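Side-chain contacts in alpha-fucosidase (Bifidobacterium bifidum, PDB 2EAB), which probably hydrolyses alpha-1,2-L-fucosidic linkages, the chain being the catalytic part of a longer bifidobacterial membrane protein: residues Trp510-Val515 / Trp584-Asp589; Ala526-Val531 / Ile591-Ala596. One frame throughout, in Å; residues are numbered along the deposited sequence.

Both contacts lie within the family 95 glycoside hydrolase catalytic domain, which belongs to the six-hairpin superfamily of helical domains. Their centres are about 12 Å apart, on the same side of the chain's centre. Along the chain the segments alternate: 510-515, 526-531, 584-589, 591-596. Helix 577-596 is shared. Its middle meets helix 507-520 in contact 1, and its C-terminal part meets helix 525-546, the next helix along the chain, in contact 2. The two contacts touch where Val531 packs on Val515. One long helix is thus packed against two successive helices, through a largely polar contact bridged by water and Tris in the first case and an apolar one in the second.

Contact 1 of 2, residues Trp510-Val515 / Trp584-Asp589; sequences WILQNV and WQMLND. With TRS (2-amino-2-hydroxymethyl-propane-1,3-diol), chain K.
The side-chain amide of Gln513 has CG of Gln585 over its flat side, with Gln513 CD 3.6 Å from Gln585 CG. The two amide planes are turned 55° apart, and the chains cross at about a right angle. Gln585 has CG anti to its own backbone N (chi1 -159°) and bends at the next torsion. The CH2 group therefore packs on Gln513, while NE2 goes on to a hydrogen bond with Asp690. OE1 of Gln585 lies in plane at the edge of the Trp584 ring. The Asp589 carboxylate stands nearly perpendicular to the Gln513 amide.

No direct hydrogen bond crosses between the helices; a bound Tris and two waters bridge them. Tris O3 donates to Gln513 OE1 (2.6 Å), and Tris O2 donates to Asp589 OD1 (2.7 Å). Asp589 OD2 accepts from both waters, at 2.6 Å from water 1 and 2.7 Å from water 2. Water 1 also donates weakly to the Leu512 carbonyl. Water 2 also donates to the Gln513 carbonyl and accepts from the Tris amine. Tris, probably from the crystallisation liquor, may mark a polar pocket beside Glu520 and Asp690, which bind calcium in this protein, though none is bound to them in this chain.

Apart from the polar groups, Leu512 CD1 meets Met586 SD at 4.1 Å. The helix axes run at 35°, 9.4 Å apart. Leu512 and Met586 both touch Glu538 of helix 525-546, while helix 632-639 packs against Leu587.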
ATOM      1  N   TRP A 510     -10.167  -7.226  -6.228  1.00  5.85           N
ATOM      2  CA  TRP A 510      -9.570  -5.909  -6.057  1.00  5.58           C
ATOM      3  C   TRP A 510      -8.041  -5.952  -5.958  1.00  5.76           C
ATOM      4  O   TRP A 510      -7.355  -5.241  -6.694  1.00  5.77           O
ATOM      5  CB  TRP A 510     -10.169  -5.202  -4.851  1.00  5.88           C
ATOM      6  CG  TRP A 510      -9.911  -3.723  -4.808  1.00  5.53           C
ATOM      7  CD1 TRP A 510      -9.130  -2.978  -5.657  1.00  5.78           C
ATOM      8  CD2 TRP A 510     -10.427  -2.818  -3.842  1.00  5.92           C
ATOM      9  NE1 TRP A 510      -9.149  -1.660  -5.278  1.00  6.04           N
ATOM     10  CE2 TRP A 510      -9.930  -1.535  -4.157  1.00  5.81           C
ATOM     11  CE3 TRP A 510     -11.268  -2.969  -2.730  1.00  5.99           C
ATOM     12  CZ2 TRP A 510     -10.259  -0.403  -3.406  1.00  6.81           C
ATOM     13  CZ3 TRP A 510     -11.600  -1.849  -1.988  1.00  6.26           C
ATOM     14  CH2 TRP A 510     -11.090  -0.583  -2.324  1.00  6.18           C
ATOM     15  N   ILE A 511      -7.501  -6.774  -5.060  1.00  5.58           N
ATOM     16  CA  ILE A 511      -6.045  -6.845  -4.937  1.00  5.54           C
ATOM     17  C   ILE A 511      -5.400  -7.366  -6.227  1.00  5.41           C
ATOM     18  O   ILE A 511      -4.268  -7.007  -6.538  1.00  5.27           O
ATOM     19  CB  ILE A 511      -5.595  -7.650  -3.685  1.00  5.66           C
ATOM     20  CG1 ILE A 511      -4.181  -7.245  -3.251  1.00  5.83           C
ATOM     21  CG2 ILE A 511      -5.705  -9.156  -3.913  1.00  5.97           C
ATOM     22  CD1 ILE A 511      -4.079  -5.815  -2.720  1.00  6.37           C
ATOM     23  N   LEU A 512      -6.127  -8.187  -6.983  1.00  5.80           N
ATOM     24  CA  LEU A 512      -5.645  -8.601  -8.299  1.00  6.00           C
ATOM     25  C   LEU A 512      -5.445  -7.441  -9.267  1.00  5.86           C
ATOM     26  O   LEU A 512      -4.641  -7.551 -10.202  1.00  6.30           O
ATOM     27  CB  LEU A 512      -6.530  -9.682  -8.909  1.00  5.95           C
ATOM     28  CG  LEU A 512      -6.370 -11.065  -8.262  1.00  6.35           C
ATOM     29  CD1 LEU A 512      -7.492 -11.987  -8.712  1.00  7.28           C
ATOM     30  CD2 LEU A 512      -5.011 -11.690  -8.544  1.00  6.93           C
ATOM     31  N   GLN A 513      -6.163  -6.338  -9.065  1.00  5.93           N
ATOM     32  CA  GLN A 513      -5.883  -5.145  -9.865  1.00  5.98           C
ATOM     33  C   GLN A 513      -4.459  -4.657  -9.642  1.00  5.84           C
ATOM     34  O   GLN A 513      -3.739  -4.374 -10.602  1.00  5.79           O
ATOM     35  CB  GLN A 513      -6.855  -4.013  -9.567  1.00  6.34           C
ATOM     36  CG  GLN A 513      -8.258  -4.239 -10.081  1.00  6.89           C
ATOM     37  CD  GLN A 513      -9.105  -2.985 -10.038  1.00  7.27           C
ATOM     38  OE1 GLN A 513      -8.652  -1.909 -10.415  1.00  7.42           O
ATOM     39  NE2 GLN A 513     -10.353  -3.126  -9.604  1.00  7.23           N
ATOM     40  N   ASN A 514      -4.054  -4.552  -8.376  1.00  5.40           N
ATOM     41  CA  ASN A 514      -2.692  -4.121  -8.059  1.00  5.78           C
ATOM     42  C   ASN A 514      -1.663  -5.061  -8.673  1.00  5.98           C
ATOM     43  O   ASN A 514      -0.613  -4.629  -9.147  1.00  6.13           O
ATOM     44  CB  ASN A 514      -2.459  -4.073  -6.545  1.00  6.09           C
ATOM     45  CG  ASN A 514      -3.285  -3.019  -5.842  1.00  6.09           C
ATOM     46  OD1 ASN A 514      -2.785  -1.941  -5.503  1.00  7.95           O
ATOM     47  ND2 ASN A 514      -4.536  -3.334  -5.580  1.00  4.75           N
ATOM     48  N   VAL A 515      -1.983  -6.351  -8.660  1.00  5.88           N
ATOM     49  CA  VAL A 515      -1.109  -7.374  -9.222  1.00  6.45           C
ATOM     50  C   VAL A 515      -0.999  -7.215 -10.741  1.00  6.30           C
ATOM     51  O   VAL A 515       0.109  -7.197 -11.283  1.00  6.48           O
ATOM     52  CB  VAL A 515      -1.567  -8.802  -8.821  1.00  6.44           C
ATOM     53  CG1 VAL A 515      -0.750  -9.856  -9.543  1.00  7.45           C
ATOM     54  CG2 VAL A 515      -1.446  -8.993  -7.318  1.00  6.90           C
ATOM     55  N   TRP A 584     -16.203  -6.756 -12.823  1.00  6.65           N
ATOM     56  CA  TRP A 584     -16.070  -6.252 -14.187  1.00  6.50           C
ATOM     57  C   TRP A 584     -14.606  -5.946 -14.500  1.00  6.36           C
ATOM     58  O   TRP A 584     -14.095  -6.349 -15.553  1.00  6.28           O
ATOM     59  CB  TRP A 584     -16.947  -5.018 -14.375  1.00  7.08           C
ATOM     60  CG  TRP A 584     -16.949  -4.449 -15.762  1.00  7.42           C
ATOM     61  CD1 TRP A 584     -17.823  -4.739 -16.771  1.00  7.99           C
ATOM     62  CD2 TRP A 584     -16.042  -3.472 -16.288  1.00  7.25           C
ATOM     63  NE1 TRP A 584     -17.513  -4.006 -17.891  1.00  8.28           N
ATOM     64  CE2 TRP A 584     -16.428  -3.216 -17.622  1.00  8.13           C
ATOM     65  CE3 TRP A 584     -14.948  -2.778 -15.756  1.00  8.01           C
ATOM     66  CZ2 TRP A 584     -15.748  -2.304 -18.437  1.00  8.86           C
ATOM     67  CZ3 TRP A 584     -14.271  -1.874 -16.568  1.00  8.51           C
ATOM     68  CH2 TRP A 584     -14.681  -1.638 -17.892  1.00  9.11           C
ATOM     69  N   GLN A 585     -13.927  -5.261 -13.580  1.00  6.37           N
ATOM     70  CA  GLN A 585     -12.532  -4.902 -13.802  1.00  6.40           C
ATOM     71  C   GLN A 585     -11.638  -6.128 -13.872  1.00  6.18           C
ATOM     72  O   GLN A 585     -10.709  -6.174 -14.689  1.00  6.44           O
ATOM     73  CB  GLN A 585     -12.016  -3.960 -12.719  1.00  6.18           C
ATOM     74  CG  GLN A 585     -10.797  -3.179 -13.168  1.00  7.05           C
ATOM     75  CD  GLN A 585     -11.148  -2.168 -14.242  1.00  7.13           C
ATOM     76  OE1 GLN A 585     -11.879  -1.219 -13.987  1.00  7.64           O
ATOM     77  NE2 GLN A 585     -10.655  -2.388 -15.459  1.00  8.91           N
ATOM     78  N   MET A 586     -11.909  -7.112 -13.014  1.00  6.08           N
ATOM     79  CA  MET A 586     -11.122  -8.338 -13.011  1.00  6.34           C
ATOM     80  C   MET A 586     -11.253  -9.075 -14.338  1.00  6.19           C
ATOM     81  O   MET A 586     -10.260  -9.517 -14.907  1.00  5.99           O
ATOM     82  CB  MET A 586     -11.523  -9.259 -11.862  1.00  6.42           C
ATOM     83  CG  MET A 586     -10.679 -10.520 -11.816  1.00  6.88           C
ATOM     84  SD  MET A 586     -11.174 -11.674 -10.545  1.00  6.71           S
ATOM     85  CE  MET A 586     -12.827 -12.130 -11.099  1.00  8.23           C
ATOM     86  N   LEU A 587     -12.482  -9.224 -14.818  1.00  6.29           N
ATOM     87  CA  LEU A 587     -12.696  -9.901 -16.095  1.00  6.71           C
ATOM     88  C   LEU A 587     -12.045  -9.129 -17.240  1.00  6.85           C
ATOM     89  O   LEU A 587     -11.490  -9.728 -18.161  1.00  7.13           O
ATOM     90  CB  LEU A 587     -14.186 -10.128 -16.354  1.00  6.88           C
ATOM     91  CG  LEU A 587     -14.886 -11.104 -15.400  1.00  6.93           C
ATOM     92  CD1 LEU A 587     -16.385 -11.102 -15.644  1.00  8.21           C
ATOM     93  CD2 LEU A 587     -14.321 -12.523 -15.519  1.00  8.58           C
ATOM     94  N   ASN A 588     -12.105  -7.804 -17.163  1.00  7.01           N
ATOM     95  CA  ASN A 588     -11.452  -6.938 -18.136  1.00  7.15           C
ATOM     96  C   ASN A 588      -9.938  -7.187 -18.160  1.00  7.18           C
ATOM     97  O   ASN A 588      -9.354  -7.444 -19.225  1.00  7.41           O
ATOM     98  CB  ASN A 588     -11.770  -5.479 -17.799  1.00  7.36           C
ATOM     99  CG  ASN A 588     -11.648  -4.554 -18.995  1.00  8.73           C
ATOM    100  OD1 ASN A 588     -11.196  -4.943 -20.074  1.00  9.76           O
ATOM    101  ND2 ASN A 588     -12.064  -3.312 -18.805  1.00  9.40           N
ATOM    102  N   ASP A 589      -9.318  -7.137 -16.981  1.00  7.02           N
ATOM    103  CA  ASP A 589      -7.890  -7.426 -16.841  1.00  6.87           C
ATOM    104  C   ASP A 589      -7.549  -8.848 -17.294  1.00  6.74           C
ATOM    105  O   ASP A 589      -6.534  -9.056 -17.974  1.00  7.07           O
ATOM    106  CB  ASP A 589      -7.426  -7.251 -15.384  1.00  7.09           C
ATOM    107  CG  ASP A 589      -7.321  -5.791 -14.933  1.00  7.48           C
ATOM    108  OD1 ASP A 589      -7.494  -4.865 -15.744  1.00  8.55           O
ATOM    109  OD2 ASP A 589      -7.037  -5.578 -13.731  1.00  8.86           O
TER
HETATM  110  C   TRS K5002      -6.488  -0.585 -13.592  1.00 25.33           C
HETATM  111  C1  TRS K5002      -6.544   0.667 -14.469  1.00 25.28           C
HETATM  112  C2  TRS K5002      -7.527  -1.587 -14.044  1.00 25.75           C
HETATM  113  C3  TRS K5002      -6.702  -0.228 -12.122  1.00 25.54           C
HETATM  114  N   TRS K5002      -5.167  -1.187 -13.758  1.00 25.71           N
HETATM  115  O1  TRS K5002      -7.822   1.317 -14.391  1.00 21.23           O
HETATM  116  O2  TRS K5002      -7.376  -2.199 -15.220  1.00 21.86           O
HETATM  117  O3  TRS K5002      -6.232  -1.263 -11.246  1.00 22.20           O
HETATM  118  O   HOH W   1      -6.774  -7.603 -12.180  1.00 13.23           O
HETATM  119  O   HOH W   2      -5.078  -3.840 -13.032  1.00  7.84           O

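Contact 2 of 2, residues Ala526-Val531 / Ile591-Ala596; sequences ALLDRV and IEAAKA
Leu528 carries the apolar packing, and its methyls meet two alanines one turn apart on helix 577-596. CD2 lies 3.8 Å from Ala596 CB. CD1 touches both alanines, 3.9 Å from Ala596 CB and 4.2 Å from Ala593 CB. With CG anti to the backbone N (chi1 176°), the leucine extends across to the other helix. The alanine side chains are short, and the backbones come close, with CA of Leu528 and CA of Ala593 6.7 Å apart. With an alanine in place of Leu528, both methyls would be gone, and a gap would probably open beside Ala593 and Ala596.

The contact of methyl with backbone is of a second kind. CD1 of Leu528 rests 3.7 Å from the carbonyl O of Ala593, in van der Waals contact.

No charged pair crosses between the two segments. Asp529 and Arg530 have partners elsewhere. Asp529 forms a salt bridge with Lys597, just past segment 591-596. Arg530 reaches Glu442 and Glu449 on helix 442-450.

This is plain helix packing inside the catalytic domain. Helix 507-520 flanks both partners: Leu528 touches Tyr519, Val531 touches Val515 and Tyr516, and Glu592 also touches Tyr516. Helix 632-639 packs against Ile591 and Ala594, so helix 577-596 lies between it and helix 525-546.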
ATOM      1  N   ALA A 526       7.422 -12.419 -17.934  1.00  9.12           N
ATOM      2  CA  ALA A 526       7.452 -13.279 -16.750  1.00  9.08           C
ATOM      3  C   ALA A 526       6.328 -12.894 -15.780  1.00  8.81           C
ATOM      4  O   ALA A 526       5.685 -13.760 -15.178  1.00  9.12           O
ATOM      5  CB  ALA A 526       8.813 -13.212 -16.069  1.00  9.74           C
ATOM      6  N   LEU A 527       6.085 -11.592 -15.636  1.00  8.54           N
ATOM      7  CA  LEU A 527       4.975 -11.114 -14.817  1.00  8.57           C
ATOM      8  C   LEU A 527       3.642 -11.460 -15.463  1.00  8.29           C
ATOM      9  O   LEU A 527       2.695 -11.833 -14.772  1.00  8.36           O
ATOM     10  CB  LEU A 527       5.082  -9.611 -14.556  1.00  8.96           C
ATOM     11  CG  LEU A 527       6.154  -9.210 -13.542  1.00  8.84           C
ATOM     12  CD1 LEU A 527       6.334  -7.699 -13.530  1.00 10.31           C
ATOM     13  CD2 LEU A 527       5.808  -9.723 -12.149  1.00 10.26           C
ATOM     14  N   LEU A 528       3.571 -11.356 -16.789  1.00  8.33           N
ATOM     15  CA  LEU A 528       2.360 -11.732 -17.508  1.00  8.28           C
ATOM     16  C   LEU A 528       1.902 -13.144 -17.149  1.00  8.06           C
ATOM     17  O   LEU A 528       0.722 -13.366 -16.885  1.00  8.19           O
ATOM     18  CB  LEU A 528       2.562 -11.611 -19.018  1.00  8.41           C
ATOM     19  CG  LEU A 528       1.416 -12.064 -19.926  1.00  8.60           C
ATOM     20  CD1 LEU A 528       0.128 -11.307 -19.620  1.00  8.95           C
ATOM     21  CD2 LEU A 528       1.826 -11.857 -21.371  1.00  9.12           C
ATOM     22  N   ASP A 529       2.828 -14.099 -17.148  1.00  7.94           N
ATOM     23  CA  ASP A 529       2.464 -15.483 -16.838  1.00  7.76           C
ATOM     24  C   ASP A 529       1.877 -15.623 -15.433  1.00  7.53           C
ATOM     25  O   ASP A 529       0.879 -16.319 -15.232  1.00  7.53           O
ATOM     26  CB  ASP A 529       3.660 -16.419 -17.008  1.00  8.26           C
ATOM     27  CG  ASP A 529       3.984 -16.705 -18.468  1.00  8.65           C
ATOM     28  OD1 ASP A 529       3.241 -16.244 -19.365  1.00 10.43           O
ATOM     29  OD2 ASP A 529       4.987 -17.411 -18.712  1.00 10.16           O
ATOM     30  N   ARG A 530       2.486 -14.934 -14.473  1.00  6.97           N
ATOM     31  CA  ARG A 530       2.047 -14.996 -13.076  1.00  7.29           C
ATOM     32  C   ARG A 530       0.691 -14.339 -12.871  1.00  7.40           C
ATOM     33  O   ARG A 530      -0.169 -14.886 -12.173  1.00  7.39           O
ATOM     34  CB  ARG A 530       3.083 -14.355 -12.156  1.00  7.67           C
ATOM     35  CG  ARG A 530       4.369 -15.142 -12.078  1.00  7.72           C
ATOM     36  CD  ARG A 530       5.442 -14.353 -11.390  1.00  8.41           C
ATOM     37  NE  ARG A 530       5.226 -14.273  -9.947  1.00  8.16           N
ATOM     38  CZ  ARG A 530       5.888 -13.445  -9.143  1.00  8.23           C
ATOM     39  NH1 ARG A 530       6.792 -12.611  -9.640  1.00  8.45           N
ATOM     40  NH2 ARG A 530       5.648 -13.443  -7.839  1.00  8.49           N
ATOM     41  N   VAL A 531       0.485 -13.174 -13.476  1.00  7.36           N
ATOM     42  CA  VAL A 531      -0.779 -12.463 -13.285  1.00  7.75           C
ATOM     43  C   VAL A 531      -1.900 -13.172 -14.035  1.00  7.43           C
ATOM     44  O   VAL A 531      -3.033 -13.234 -13.558  1.00  7.39           O
ATOM     45  CB  VAL A 531      -0.698 -10.944 -13.629  1.00  8.15           C
ATOM     46  CG1 VAL A 531       0.452 -10.285 -12.885  1.00  9.28           C
ATOM     47  CG2 VAL A 531      -0.556 -10.701 -15.125  1.00  8.76           C
ATOM     48  N   ILE A 591      -9.150 -10.785 -19.453  1.00  7.08           N
ATOM     49  CA  ILE A 591      -9.243 -10.830 -20.910  1.00  7.40           C
ATOM     50  C   ILE A 591      -7.991 -10.229 -21.544  1.00  7.62           C
ATOM     51  O   ILE A 591      -7.438 -10.791 -22.494  1.00  7.51           O
ATOM     52  CB  ILE A 591     -10.528 -10.129 -21.408  1.00  7.64           C
ATOM     53  CG1 ILE A 591     -11.752 -10.988 -21.071  1.00  7.55           C
ATOM     54  CG2 ILE A 591     -10.467  -9.869 -22.914  1.00  8.67           C
ATOM     55  CD1 ILE A 591     -13.075 -10.249 -21.119  1.00  8.43           C
ATOM     56  N   GLU A 592      -7.527  -9.107 -21.004  1.00  7.46           N
ATOM     57  CA  GLU A 592      -6.309  -8.489 -21.522  1.00  7.82           C
ATOM     58  C   GLU A 592      -5.075  -9.360 -21.320  1.00  7.65           C
ATOM     59  O   GLU A 592      -4.236  -9.477 -22.225  1.00  8.12           O
ATOM     60  CB  GLU A 592      -6.110  -7.090 -20.944  1.00  8.04           C
ATOM     61  CG  GLU A 592      -7.159  -6.102 -21.420  1.00  8.66           C
ATOM     62  CD  GLU A 592      -7.255  -6.074 -22.937  1.00 10.28           C
ATOM     63  OE1 GLU A 592      -6.226  -5.787 -23.594  1.00 11.24           O
ATOM     64  OE2 GLU A 592      -8.341  -6.363 -23.478  1.00 11.35           O
ATOM     65  N   ALA A 593      -4.983  -9.999 -20.157  1.00  7.64           N
ATOM     66  CA  ALA A 593      -3.877 -10.919 -19.886  1.00  7.83           C
ATOM     67  C   ALA A 593      -3.905 -12.101 -20.856  1.00  8.10           C
ATOM     68  O   ALA A 593      -2.871 -12.490 -21.421  1.00  8.37           O
ATOM     69  CB  ALA A 593      -3.924 -11.403 -18.443  1.00  8.02           C
ATOM     70  N   ALA A 594      -5.096 -12.656 -21.059  1.00  8.27           N
ATOM     71  CA  ALA A 594      -5.288 -13.754 -22.003  1.00  8.61           C
ATOM     72  C   ALA A 594      -4.884 -13.342 -23.414  1.00  9.02           C
ATOM     73  O   ALA A 594      -4.125 -14.053 -24.075  1.00  9.32           O
ATOM     74  CB  ALA A 594      -6.730 -14.229 -21.981  1.00  8.71           C
ATOM     75  N   LYS A 595      -5.367 -12.184 -23.859  1.00  9.27           N
ATOM     76  CA  LYS A 595      -5.049 -11.681 -25.196  1.00  9.95           C
ATOM     77  C   LYS A 595      -3.547 -11.506 -25.405  1.00 10.09           C
ATOM     78  O   LYS A 595      -3.021 -11.824 -26.478  1.00 10.49           O
ATOM     79  CB  LYS A 595      -5.788 -10.374 -25.469  1.00 10.21           C
ATOM     80  CG  LYS A 595      -7.260 -10.568 -25.772  1.00 12.18           C
ATOM     81  CD  LYS A 595      -7.966  -9.252 -26.037  1.00 15.71           C
ATOM     82  CE  LYS A 595      -9.405  -9.485 -26.485  1.00 17.71           C
ATOM     83  NZ  LYS A 595      -9.505 -10.254 -27.765  1.00 19.60           N
ATOM     84  N   ALA A 596      -2.858 -11.030 -24.371  1.00 10.06           N
ATOM     85  CA  ALA A 596      -1.415 -10.811 -24.435  1.00 10.21           C
ATOM     86  C   ALA A 596      -0.645 -12.118 -24.620  1.00 10.64           C
ATOM     87  O   ALA A 596       0.498 -12.117 -25.087  1.00 11.27           O
ATOM     88  CB  ALA A 596      -0.937 -10.081 -23.194  1.00 10.25           C
TER